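Putative aminooxidase (Propionibacterium acnes, PDB 2B9Y) probably isomerises fatty acids, using a bound FAD in a fold of the flavin-containing amine oxidoreductase family. Local coordinates at residues V283-V288 against I324-L329; E290-S295 against Y313-A318; P84-E89 against L198-D203. One frame throughout, in Å; residues are numbered along the deposited sequence.

Interactions 1 and 2 are buried contacts on one mixed sheet, and they meet where Thr326 O takes a probable hydrogen bond from Tyr314 N. Interaction 1 is regular strand pairing, with backbone bonds and apolar neighbours beside the FAD. Interaction 2 lies inside the chain loop that interaction 1 closes. There a loop packs on a neighbouring strand and the turn after it, through side-chain hydroxyls, waters and aromatic rings. Interaction 3 is a surface contact, with one direct hydrogen bond and a small apolar patch. It ties the segment running into strand 88-91 of that sheet to strand 199-200 of another. Ser295 O and Glu89 N, probably hydrogen-bonded, join interactions 2 and 3.

Interaction 1: V283-V288 against I324-L329; sequences VDACLV and IITTYL. With BU1 (1,4-butanediol), chain G.
Val283 to Cys286 pair antiparallel with Tyr328 to Ile325, the strand axes approaching to 4.5 Å with 142° between their directions. Asp284 with Thr327 and Cys286 with Ile325 are the hydrogen-bonded pairs. Ile325 N bonds to Cys286 O at 2.8 Å, in the carbonyl plane. The return bond comes less squarely, with Cys286 N above the plane of the Ile325 carbonyl. The strands are neighbours in the mixed sheet of this flavin amine oxidoreductase fold, between strands 312-315 and 359-373. The FAD touches Val283 and Tyr328 here. Val283 lies alongside Tyr328, its CG2 methyl 3.6 Å from ring atom CD1. A butanediol carbon, C4, lies over one face of the Tyr328 ring, 3.5 Å above its centre. Further along this face of the sheet, Ala285 CB meets Ile324 CG2 at 3.6 Å. Asp284 and Thr327 point to the other face, where Val348 of helix 341-354 touches both. A water bridges them, 2.8 Å from Asp284 OD2 and 3.0 Å from Thr327 OG1. Thr327 holds OG1 between its backbone N and carbonyl carbon (chi1 65°), which leaves CG2 to meet Cys286 SG at 4.1 Å. Glu365 lies close to Asp284 OD1, and this may favour protonation of one of the two acids.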
loop_
_atom_site.group_PDB
_atom_site.type_symbol
_atom_site.label_atom_id
_atom_site.label_comp_id
_atom_site.label_asym_id
_atom_site.label_seq_id
_atom_site.Cartn_x
_atom_site.Cartn_y
_atom_site.Cartn_z
ATOM N N VAL A 283 6.160 11.514 -4.000
ATOM C CA VAL A 283 7.515 11.107 -3.725
ATOM C C VAL A 283 8.442 11.914 -4.609
ATOM O O VAL A 283 8.188 12.068 -5.796
ATOM C CB VAL A 283 7.723 9.582 -3.972
ATOM C CG1 VAL A 283 9.213 9.193 -3.777
ATOM C CG2 VAL A 283 6.821 8.789 -3.048
ATOM N N ASP A 284 9.496 12.461 -4.016
ATOM C CA ASP A 284 10.508 13.142 -4.796
ATOM C C ASP A 284 11.848 12.484 -4.602
ATOM O O ASP A 284 12.297 12.300 -3.477
ATOM C CB ASP A 284 10.573 14.621 -4.466
ATOM C CG ASP A 284 9.375 15.389 -5.007
ATOM O OD1 ASP A 284 9.498 16.024 -6.083
ATOM O OD2 ASP A 284 8.313 15.341 -4.361
ATOM N N ALA A 285 12.458 12.117 -5.733
ATOM C CA ALA A 285 13.807 11.547 -5.758
ATOM C C ALA A 285 14.825 12.685 -5.940
ATOM O O ALA A 285 14.901 13.314 -6.988
ATOM C CB ALA A 285 13.925 10.472 -6.872
ATOM N N CYS A 286 15.606 12.925 -4.893
ATOM C CA CYS A 286 16.400 14.124 -4.762
ATOM C C CYS A 286 17.883 13.829 -4.649
ATOM O O CYS A 286 18.300 12.824 -4.082
ATOM C CB CYS A 286 16.016 14.885 -3.496
ATOM S SG CYS A 286 14.320 15.406 -3.358
ATOM N N LEU A 287 18.667 14.739 -5.214
ATOM C CA LEU A 287 20.096 14.805 -4.979
ATOM C C LEU A 287 20.236 15.954 -4.017
ATOM O O LEU A 287 19.626 17.000 -4.223
ATOM C CB LEU A 287 20.851 15.070 -6.285
ATOM C CG LEU A 287 20.782 13.967 -7.354
ATOM C CD1 LEU A 287 21.517 14.405 -8.654
ATOM C CD2 LEU A 287 21.349 12.649 -6.787
ATOM N N VAL A 288 21.007 15.762 -2.953
ATOM C CA VAL A 288 21.081 16.759 -1.877
ATOM C C VAL A 288 22.516 17.065 -1.459
ATOM O O VAL A 288 23.393 16.225 -1.549
ATOM C CB VAL A 288 20.267 16.299 -0.612
ATOM C CG1 VAL A 288 18.797 16.017 -0.942
ATOM C CG2 VAL A 288 20.905 15.052 0.037
ATOM N N ILE A 324 20.524 8.894 -4.377
ATOM C CA ILE A 324 19.182 9.433 -4.306
ATOM C C ILE A 324 18.653 9.412 -2.879
ATOM O O ILE A 324 18.728 8.380 -2.185
ATOM C CB ILE A 324 18.205 8.658 -5.236
ATOM C CG1 ILE A 324 18.621 8.806 -6.703
ATOM C CG2 ILE A 324 16.721 9.109 -5.023
ATOM C CD1 ILE A 324 18.450 10.233 -7.261
ATOM N N ILE A 325 18.136 10.568 -2.444
ATOM C CA ILE A 325 17.318 10.652 -1.233
ATOM C C ILE A 325 15.886 10.933 -1.638
ATOM O O ILE A 325 15.619 11.956 -2.239
ATOM C CB ILE A 325 17.793 11.766 -0.273
ATOM C CG1 ILE A 325 19.263 11.530 0.160
ATOM C CG2 ILE A 325 16.807 11.866 0.967
ATOM C CD1 ILE A 325 19.526 10.328 1.098
ATOM N N THR A 326 14.954 10.041 -1.292
ATOM C CA THR A 326 13.535 10.270 -1.564
ATOM C C THR A 326 12.814 10.910 -0.366
ATOM O O THR A 326 13.054 10.537 0.792
ATOM C CB THR A 326 12.768 8.976 -1.982
ATOM O OG1 THR A 326 13.200 7.841 -1.203
ATOM C CG2 THR A 326 12.933 8.695 -3.494
ATOM N N THR A 327 11.913 11.843 -0.675
ATOM C CA THR A 327 11.090 12.542 0.295
ATOM C C THR A 327 9.623 12.153 0.064
ATOM O O THR A 327 9.222 11.712 -1.046
ATOM C CB THR A 327 11.258 14.080 0.155
ATOM O OG1 THR A 327 10.766 14.517 -1.119
ATOM C CG2 THR A 327 12.731 14.486 0.278
ATOM N N TYR A 328 8.836 12.261 1.129
ATOM C CA TYR A 328 7.460 11.736 1.144
ATOM C C TYR A 328 6.533 12.767 1.805
ATOM O O TYR A 328 6.811 13.248 2.907
ATOM C CB TYR A 328 7.397 10.410 1.932
ATOM C CG TYR A 328 8.306 9.398 1.359
ATOM C CD1 TYR A 328 7.851 8.492 0.428
ATOM C CD2 TYR A 328 9.666 9.380 1.704
ATOM C CE1 TYR A 328 8.720 7.570 -0.146
ATOM C CE2 TYR A 328 10.521 8.485 1.142
ATOM C CZ TYR A 328 10.062 7.579 0.229
ATOM O OH TYR A 328 10.925 6.674 -0.321
ATOM N N LEU A 329 5.449 13.092 1.113
ATOM C CA LEU A 329 4.466 14.054 1.600
ATOM C C LEU A 329 3.066 13.702 1.090
ATOM O O LEU A 329 2.911 13.081 0.037
ATOM C CB LEU A 329 4.873 15.473 1.206
ATOM C CG LEU A 329 4.796 15.839 -0.285
ATOM C CD1 LEU A 329 3.375 16.320 -0.716
ATOM C CD2 LEU A 329 5.859 16.922 -0.597
HETATM C C1 BU1 G . 11.861 5.320 5.833
HETATM C C2 BU1 G . 11.234 5.746 4.498
HETATM C C3 BU1 G . 9.715 5.608 4.601
HETATM C C4 BU1 G . 8.954 6.115 3.369
HETATM O O5 BU1 G . 13.289 5.133 5.846
HETATM O O6 BU1 G . 7.799 5.298 3.027
HETATM O O HOH W 1 7.882 14.448 -1.758
#

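Interaction 2: E290-S295 against Y313-A318; sequences EYPTIS and YYHRWA. With BU1 (1,4-butanediol), chain G.
Ser295 and His315 sit where strands 295-297 and 312-315 run antiparallel in the mixed sheet. The loop ahead of Ser295 folds over His315 and the residues that follow it. Two direct hydrogen bonds join the segments. His315 N donates to Ser295 OG at 2.9 Å, with an angle of 160° at the hydrogen. The serine holds OG beside its own backbone N, anti to the carbonyl carbon (chi1 -61°), and this presents the oxygen to the strand. Tyr291 OH donates to Trp317 O at 2.7 Å, from above the carbonyl plane. It also accepts from a water that in turn takes the N-H of Trp317, so the phenol is tied to Trp317 O directly and to Trp317 N through the water.

Two more waters fill in the polar links. One donates to Ile294 O and accepts from Tyr313 OH. The other joins Ser295 OG to His315 O.

The remaining contact is packing. The His315 imidazole lies flat against the loop backbone. Ile294 N stands 3.4 Å above the ring centre, and Thr293 C lies over the rim of the same face. Pro292 O comes within 2.8 Å of His315 NE2, but the angle is too poor for a hydrogen bond. Tyr291 meets the imidazole obliquely, its CE2 3.6 Å from NE2, with the ring planes at 55°. Pro292 CB rests 4.0 Å from Tyr313 CE1. Ile325 of the next strand touches both Tyr291 and Pro292. Ser295 OG, finally, has a weak hydrogen bond of 3.4 Å to butanediol O5.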
loop_
_atom_site.group_PDB
_atom_site.type_symbol
_atom_site.label_atom_id
_atom_site.label_comp_id
_atom_site.label_asym_id
_atom_site.label_seq_id
_atom_site.Cartn_x
_atom_site.Cartn_y
_atom_site.Cartn_z
ATOM N N GLU A 290 25.062 18.320 1.870
ATOM C CA GLU A 290 25.136 17.989 3.286
ATOM C C GLU A 290 24.327 16.699 3.514
ATOM O O GLU A 290 23.326 16.650 4.253
ATOM C CB GLU A 290 24.662 19.170 4.145
ATOM C CG GLU A 290 25.394 20.493 3.786
ATOM C CD GLU A 290 24.754 21.715 4.453
ATOM O OE1 GLU A 290 25.053 21.966 5.642
ATOM O OE2 GLU A 290 23.953 22.427 3.800
ATOM N N TYR A 291 24.796 15.657 2.828
ATOM C CA TYR A 291 24.106 14.401 2.745
ATOM C C TYR A 291 23.756 13.887 4.141
ATOM O O TYR A 291 24.616 13.867 5.040
ATOM C CB TYR A 291 24.999 13.410 2.055
ATOM C CG TYR A 291 24.347 12.156 1.542
ATOM C CD1 TYR A 291 23.457 12.204 0.487
ATOM C CD2 TYR A 291 24.700 10.903 2.056
ATOM C CE1 TYR A 291 22.912 11.044 -0.033
ATOM C CE2 TYR A 291 24.167 9.726 1.543
ATOM C CZ TYR A 291 23.261 9.804 0.495
ATOM O OH TYR A 291 22.731 8.644 -0.052
ATOM N N PRO A 292 22.492 13.483 4.342
ATOM C CA PRO A 292 22.138 12.920 5.647
ATOM C C PRO A 292 22.924 11.659 5.964
ATOM O O PRO A 292 23.447 11.010 5.062
ATOM C CB PRO A 292 20.645 12.630 5.528
ATOM C CG PRO A 292 20.343 12.606 4.104
ATOM C CD PRO A 292 21.350 13.518 3.430
ATOM N N THR A 293 23.032 11.353 7.248
ATOM C CA THR A 293 23.735 10.180 7.728
ATOM C C THR A 293 22.760 9.094 8.142
ATOM O O THR A 293 23.172 8.042 8.643
ATOM C CB THR A 293 24.616 10.531 8.961
ATOM O OG1 THR A 293 23.784 10.980 10.042
ATOM C CG2 THR A 293 25.617 11.620 8.605
ATOM N N ILE A 294 21.469 9.363 7.957
ATOM C CA ILE A 294 20.415 8.544 8.544
ATOM C C ILE A 294 19.081 9.036 8.005
ATOM O O ILE A 294 18.957 10.193 7.604
ATOM C CB ILE A 294 20.467 8.601 10.126
ATOM C CG1 ILE A 294 19.624 7.481 10.746
ATOM C CG2 ILE A 294 20.092 10.001 10.670
ATOM C CD1 ILE A 294 19.902 7.247 12.227
ATOM N N SER A 295 18.069 8.170 7.980
ATOM C CA SER A 295 16.721 8.628 7.571
ATOM C C SER A 295 16.120 9.549 8.642
ATOM O O SER A 295 16.407 9.417 9.820
ATOM C CB SER A 295 15.766 7.449 7.260
ATOM O OG SER A 295 16.262 6.643 6.189
ATOM N N TYR A 313 12.100 11.348 5.034
ATOM C CA TYR A 313 12.977 11.145 3.865
ATOM C C TYR A 313 13.874 9.923 4.086
ATOM O O TYR A 313 14.300 9.636 5.219
ATOM C CB TYR A 313 13.824 12.391 3.523
ATOM C CG TYR A 313 14.669 12.914 4.663
ATOM C CD1 TYR A 313 15.953 12.430 4.879
ATOM C CD2 TYR A 313 14.179 13.895 5.536
ATOM C CE1 TYR A 313 16.699 12.879 5.931
ATOM C CE2 TYR A 313 14.938 14.366 6.591
ATOM C CZ TYR A 313 16.187 13.852 6.796
ATOM O OH TYR A 313 16.990 14.314 7.821
ATOM N N TYR A 314 14.151 9.231 2.980
ATOM C CA TYR A 314 14.781 7.909 2.990
ATOM C C TYR A 314 16.259 7.945 2.592
ATOM O O TYR A 314 16.636 8.203 1.446
ATOM C CB TYR A 314 13.972 6.974 2.089
ATOM C CG TYR A 314 14.514 5.579 1.868
ATOM C CD1 TYR A 314 15.292 4.912 2.836
ATOM C CD2 TYR A 314 14.202 4.896 0.706
ATOM C CE1 TYR A 314 15.761 3.605 2.605
ATOM C CE2 TYR A 314 14.674 3.594 0.466
ATOM C CZ TYR A 314 15.433 2.957 1.398
ATOM O OH TYR A 314 15.857 1.683 1.127
ATOM N N HIS A 315 17.081 7.628 3.575
ATOM C CA HIS A 315 18.516 7.475 3.426
ATOM C C HIS A 315 18.783 6.001 3.092
ATOM O O HIS A 315 18.740 5.128 3.961
ATOM C CB HIS A 315 19.166 7.910 4.729
ATOM C CG HIS A 315 20.660 7.909 4.727
ATOM N ND1 HIS A 315 21.402 7.026 5.478
ATOM C CD2 HIS A 315 21.550 8.723 4.117
ATOM C CE1 HIS A 315 22.683 7.285 5.314
ATOM N NE2 HIS A 315 22.800 8.321 4.503
ATOM N N ARG A 316 19.038 5.740 1.813
ATOM C CA ARG A 316 19.129 4.374 1.294
ATOM C C ARG A 316 20.567 3.883 1.083
ATOM O O ARG A 316 20.885 2.778 1.459
ATOM C CB ARG A 316 18.370 4.266 -0.016
ATOM C CG ARG A 316 18.457 2.911 -0.692
ATOM C CD ARG A 316 17.493 2.877 -1.842
ATOM N NE ARG A 316 17.575 1.697 -2.703
ATOM C CZ ARG A 316 17.095 0.485 -2.423
ATOM N NH1 ARG A 316 16.556 0.199 -1.251
ATOM N NH2 ARG A 316 17.203 -0.474 -3.329
ATOM N N TRP A 317 21.401 4.710 0.463
ATOM C CA TRP A 317 22.777 4.365 0.139
ATOM C C TRP A 317 23.744 5.233 0.966
ATOM O O TRP A 317 24.074 6.360 0.599
ATOM C CB TRP A 317 23.020 4.578 -1.364
ATOM C CG TRP A 317 22.176 3.731 -2.247
ATOM C CD1 TRP A 317 21.294 4.174 -3.175
ATOM C CD2 TRP A 317 22.131 2.299 -2.298
ATOM N NE1 TRP A 317 20.707 3.117 -3.810
ATOM C CE2 TRP A 317 21.191 1.952 -3.290
ATOM C CE3 TRP A 317 22.796 1.273 -1.601
ATOM C CZ2 TRP A 317 20.891 0.621 -3.624
ATOM C CZ3 TRP A 317 22.509 -0.053 -1.922
ATOM C CH2 TRP A 317 21.546 -0.373 -2.928
ATOM N N ALA A 318 24.179 4.708 2.096
ATOM C CA ALA A 318 24.909 5.501 3.112
ATOM C C ALA A 318 26.293 5.947 2.624
ATOM O O ALA A 318 26.788 6.989 3.021
ATOM C CB ALA A 318 25.056 4.693 4.413
HETATM C C1 BU1 G . 11.861 5.320 5.833
HETATM C C2 BU1 G . 11.234 5.746 4.498
HETATM C C3 BU1 G . 9.715 5.608 4.601
HETATM C C4 BU1 G . 8.954 6.115 3.369
HETATM O O5 BU1 G . 13.289 5.133 5.846
HETATM O O6 BU1 G . 7.799 5.298 3.027
HETATM O O HOH W 2 20.533 7.278 -0.498
HETATM O O HOH W 3 18.845 12.751 8.660
HETATM O O HOH W 4 17.890 4.415 6.631
#

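Interaction 3: P84-E89 against L198-D203; sequences PKLRRE and LWTWAD. With BU1 (1,4-butanediol), chain J.
Thr200 meets Pro84 and Leu86 in the tight part of this contact, and Thr200 is buried. Its hydroxyl OG1 donates to Pro84 O at 2.7 Å, a short bond that arrives from above the carbonyl plane. The hydroxyl takes the position between backbone N and carbonyl carbon (chi1 57°), while CG2 goes anti to the carbonyl carbon. The branch point thus serves two purposes: OG1 faces the proline carbonyl, and CG2 packs on Leu86 CG at 3.7 Å. Leu86 CD1 also reaches Leu198 CB, at 3.8 Å, the two leucines crossing at about a right angle. Met62 touches both leucines, and Tyr314 touches Leu86.

The contact joins two sheets of the fold. Strand 199-200 pairs antiparallel with strand 62-63, and the segment from Pro84 runs into strand 88-91 of the mixed sheet. There is no regular strand pairing between the two segments themselves.

Elsewhere the fit is looser. A water stands in for a direct backbone bond, accepting from Leu86 N at 3.1 Å and donating to Leu198 O at 2.7 Å. Arg88 comes across Leu198 at about a right angle, and Leu198 CD1 lies at the edge of its guanidinium, 3.7 Å from NH2. The charged group is held by other partners: a hydrogen bond to Phe193 O and a cation-pi contact with the Phe193 ring. At the far end, Ala202 O accepts a 3.0 Å hydrogen bond from butanediol O6. A second butanediol touches Leu86. With one direct hydrogen bond, one water bridge and a few aliphatic contacts, the two segments are joined at points and not along a continuous strand pairing.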
loop_
_atom_site.group_PDB
_atom_site.type_symbol
_atom_site.label_atom_id
_atom_site.label_comp_id
_atom_site.label_asym_id
_atom_site.label_seq_id
_atom_site.Cartn_x
_atom_site.Cartn_y
_atom_site.Cartn_z
ATOM N N PRO A 84 20.078 -2.536 2.074
ATOM C CA PRO A 84 20.651 -1.833 3.218
ATOM C C PRO A 84 19.695 -1.648 4.384
ATOM O O PRO A 84 18.466 -1.495 4.232
ATOM C CB PRO A 84 21.075 -0.478 2.645
ATOM C CG PRO A 84 20.367 -0.336 1.347
ATOM C CD PRO A 84 19.942 -1.682 0.878
ATOM N N LYS A 85 20.306 -1.646 5.549
ATOM C CA LYS A 85 19.636 -1.518 6.812
ATOM C C LYS A 85 18.973 -0.158 6.935
ATOM O O LYS A 85 19.570 0.865 6.638
ATOM C CB LYS A 85 20.660 -1.682 7.927
ATOM C CG LYS A 85 20.096 -1.688 9.314
ATOM C CD LYS A 85 21.154 -2.248 10.282
ATOM C CE LYS A 85 20.628 -2.339 11.714
ATOM N NZ LYS A 85 20.721 -3.789 12.206
ATOM N N LEU A 86 17.728 -0.177 7.371
ATOM C CA LEU A 86 17.001 1.040 7.671
ATOM C C LEU A 86 17.390 1.553 9.064
ATOM O O LEU A 86 17.449 0.795 10.032
ATOM C CB LEU A 86 15.498 0.783 7.597
ATOM C CG LEU A 86 14.933 0.515 6.202
ATOM C CD1 LEU A 86 13.493 -0.017 6.308
ATOM C CD2 LEU A 86 14.974 1.753 5.320
ATOM N N ARG A 87 17.691 2.842 9.143
ATOM C CA ARG A 87 17.919 3.525 10.421
ATOM C C ARG A 87 17.270 4.893 10.377
ATOM O O ARG A 87 17.180 5.499 9.327
ATOM C CB ARG A 87 19.408 3.682 10.678
ATOM C CG ARG A 87 20.186 2.368 10.752
ATOM C CD ARG A 87 21.645 2.666 11.024
ATOM N NE ARG A 87 22.526 1.546 10.719
ATOM C CZ ARG A 87 22.833 0.569 11.570
ATOM N NH1 ARG A 87 22.313 0.540 12.811
ATOM N NH2 ARG A 87 23.666 -0.395 11.177
ATOM N N ARG A 88 16.802 5.368 11.519
ATOM C CA ARG A 88 16.021 6.603 11.586
ATOM C C ARG A 88 16.428 7.494 12.769
ATOM O O ARG A 88 16.807 7.016 13.829
ATOM C CB ARG A 88 14.510 6.283 11.726
ATOM C CG ARG A 88 14.173 5.480 12.988
ATOM C CD ARG A 88 12.703 5.258 13.147
ATOM N NE ARG A 88 12.248 4.093 12.374
ATOM C CZ ARG A 88 11.967 2.874 12.865
ATOM N NH1 ARG A 88 12.064 2.585 14.169
ATOM N NH2 ARG A 88 11.578 1.930 12.021
ATOM N N GLU A 89 16.310 8.795 12.549
ATOM C CA GLU A 89 16.226 9.779 13.625
ATOM C C GLU A 89 14.918 10.538 13.489
ATOM O O GLU A 89 14.281 10.521 12.423
ATOM C CB GLU A 89 17.392 10.752 13.569
ATOM C CG GLU A 89 17.340 11.693 12.396
ATOM C CD GLU A 89 18.572 12.540 12.265
ATOM O OE1 GLU A 89 19.478 12.467 13.132
ATOM O OE2 GLU A 89 18.642 13.269 11.258
ATOM N N LEU A 198 13.315 -4.906 9.698
ATOM C CA LEU A 198 12.637 -4.558 8.459
ATOM C C LEU A 198 13.429 -5.035 7.244
ATOM O O LEU A 198 14.572 -4.668 7.068
ATOM C CB LEU A 198 12.473 -3.048 8.371
ATOM C CG LEU A 198 11.485 -2.432 9.349
ATOM C CD1 LEU A 198 11.811 -0.942 9.637
ATOM C CD2 LEU A 198 10.063 -2.606 8.833
ATOM N N TRP A 199 12.788 -5.831 6.406
ATOM C CA TRP A 199 13.289 -6.254 5.110
ATOM C C TRP A 199 13.455 -5.117 4.105
ATOM O O TRP A 199 12.577 -4.265 3.974
ATOM C CB TRP A 199 12.275 -7.225 4.481
ATOM C CG TRP A 199 12.109 -8.500 5.188
ATOM C CD1 TRP A 199 12.814 -8.934 6.271
ATOM C CD2 TRP A 199 11.239 -9.566 4.826
ATOM N NE1 TRP A 199 12.423 -10.191 6.617
ATOM C CE2 TRP A 199 11.458 -10.612 5.747
ATOM C CE3 TRP A 199 10.281 -9.740 3.822
ATOM C CZ2 TRP A 199 10.764 -11.825 5.689
ATOM C CZ3 TRP A 199 9.584 -10.959 3.763
ATOM C CH2 TRP A 199 9.832 -11.978 4.694
ATOM N N THR A 200 14.570 -5.132 3.371
ATOM C CA THR A 200 14.764 -4.261 2.200
ATOM C C THR A 200 15.513 -5.060 1.122
ATOM O O THR A 200 16.102 -6.093 1.422
ATOM C CB THR A 200 15.602 -2.976 2.518
ATOM O OG1 THR A 200 16.871 -3.369 3.047
ATOM C CG2 THR A 200 14.880 -2.024 3.489
ATOM N N TRP A 201 15.488 -4.583 -0.117
ATOM C CA TRP A 201 16.125 -5.294 -1.233
ATOM C C TRP A 201 17.132 -4.408 -1.981
ATOM O O TRP A 201 16.813 -3.253 -2.316
ATOM C CB TRP A 201 15.051 -5.834 -2.186
ATOM C CG TRP A 201 14.192 -6.843 -1.518
ATOM C CD1 TRP A 201 14.350 -8.205 -1.536
ATOM C CD2 TRP A 201 13.071 -6.581 -0.669
ATOM N NE1 TRP A 201 13.388 -8.801 -0.759
ATOM C CE2 TRP A 201 12.587 -7.829 -0.215
ATOM C CE3 TRP A 201 12.420 -5.417 -0.255
ATOM C CZ2 TRP A 201 11.464 -7.938 0.617
ATOM C CZ3 TRP A 201 11.301 -5.530 0.583
ATOM C CH2 TRP A 201 10.843 -6.777 1.007
ATOM N N ALA A 202 18.346 -4.935 -2.213
ATOM C CA ALA A 202 19.401 -4.145 -2.899
ATOM C C ALA A 202 18.914 -3.754 -4.286
ATOM O O ALA A 202 19.141 -2.653 -4.741
ATOM C CB ALA A 202 20.759 -4.934 -2.994
ATOM N N ASP A 203 18.199 -4.675 -4.932
ATOM C CA ASP A 203 17.715 -4.479 -6.306
ATOM C C ASP A 203 16.342 -3.852 -6.363
ATOM O O ASP A 203 15.778 -3.706 -7.445
ATOM C CB ASP A 203 17.667 -5.806 -7.039
ATOM C CG ASP A 203 19.003 -6.496 -7.051
ATOM O OD1 ASP A 203 19.872 -6.019 -7.812
ATOM O OD2 ASP A 203 19.163 -7.497 -6.295
HETATM C C1 BU1 J . 23.203 -3.680 -4.873
HETATM C C2 BU1 J . 23.800 -2.918 -6.033
HETATM C C3 BU1 J . 22.755 -2.087 -6.731
HETATM C C4 BU1 J . 21.668 -2.840 -7.508
HETATM O O5 BU1 J . 24.210 -3.849 -3.890
HETATM O O6 BU1 J . 20.482 -2.028 -7.351
HETATM O O HOH W 5 16.408 -2.883 8.010
#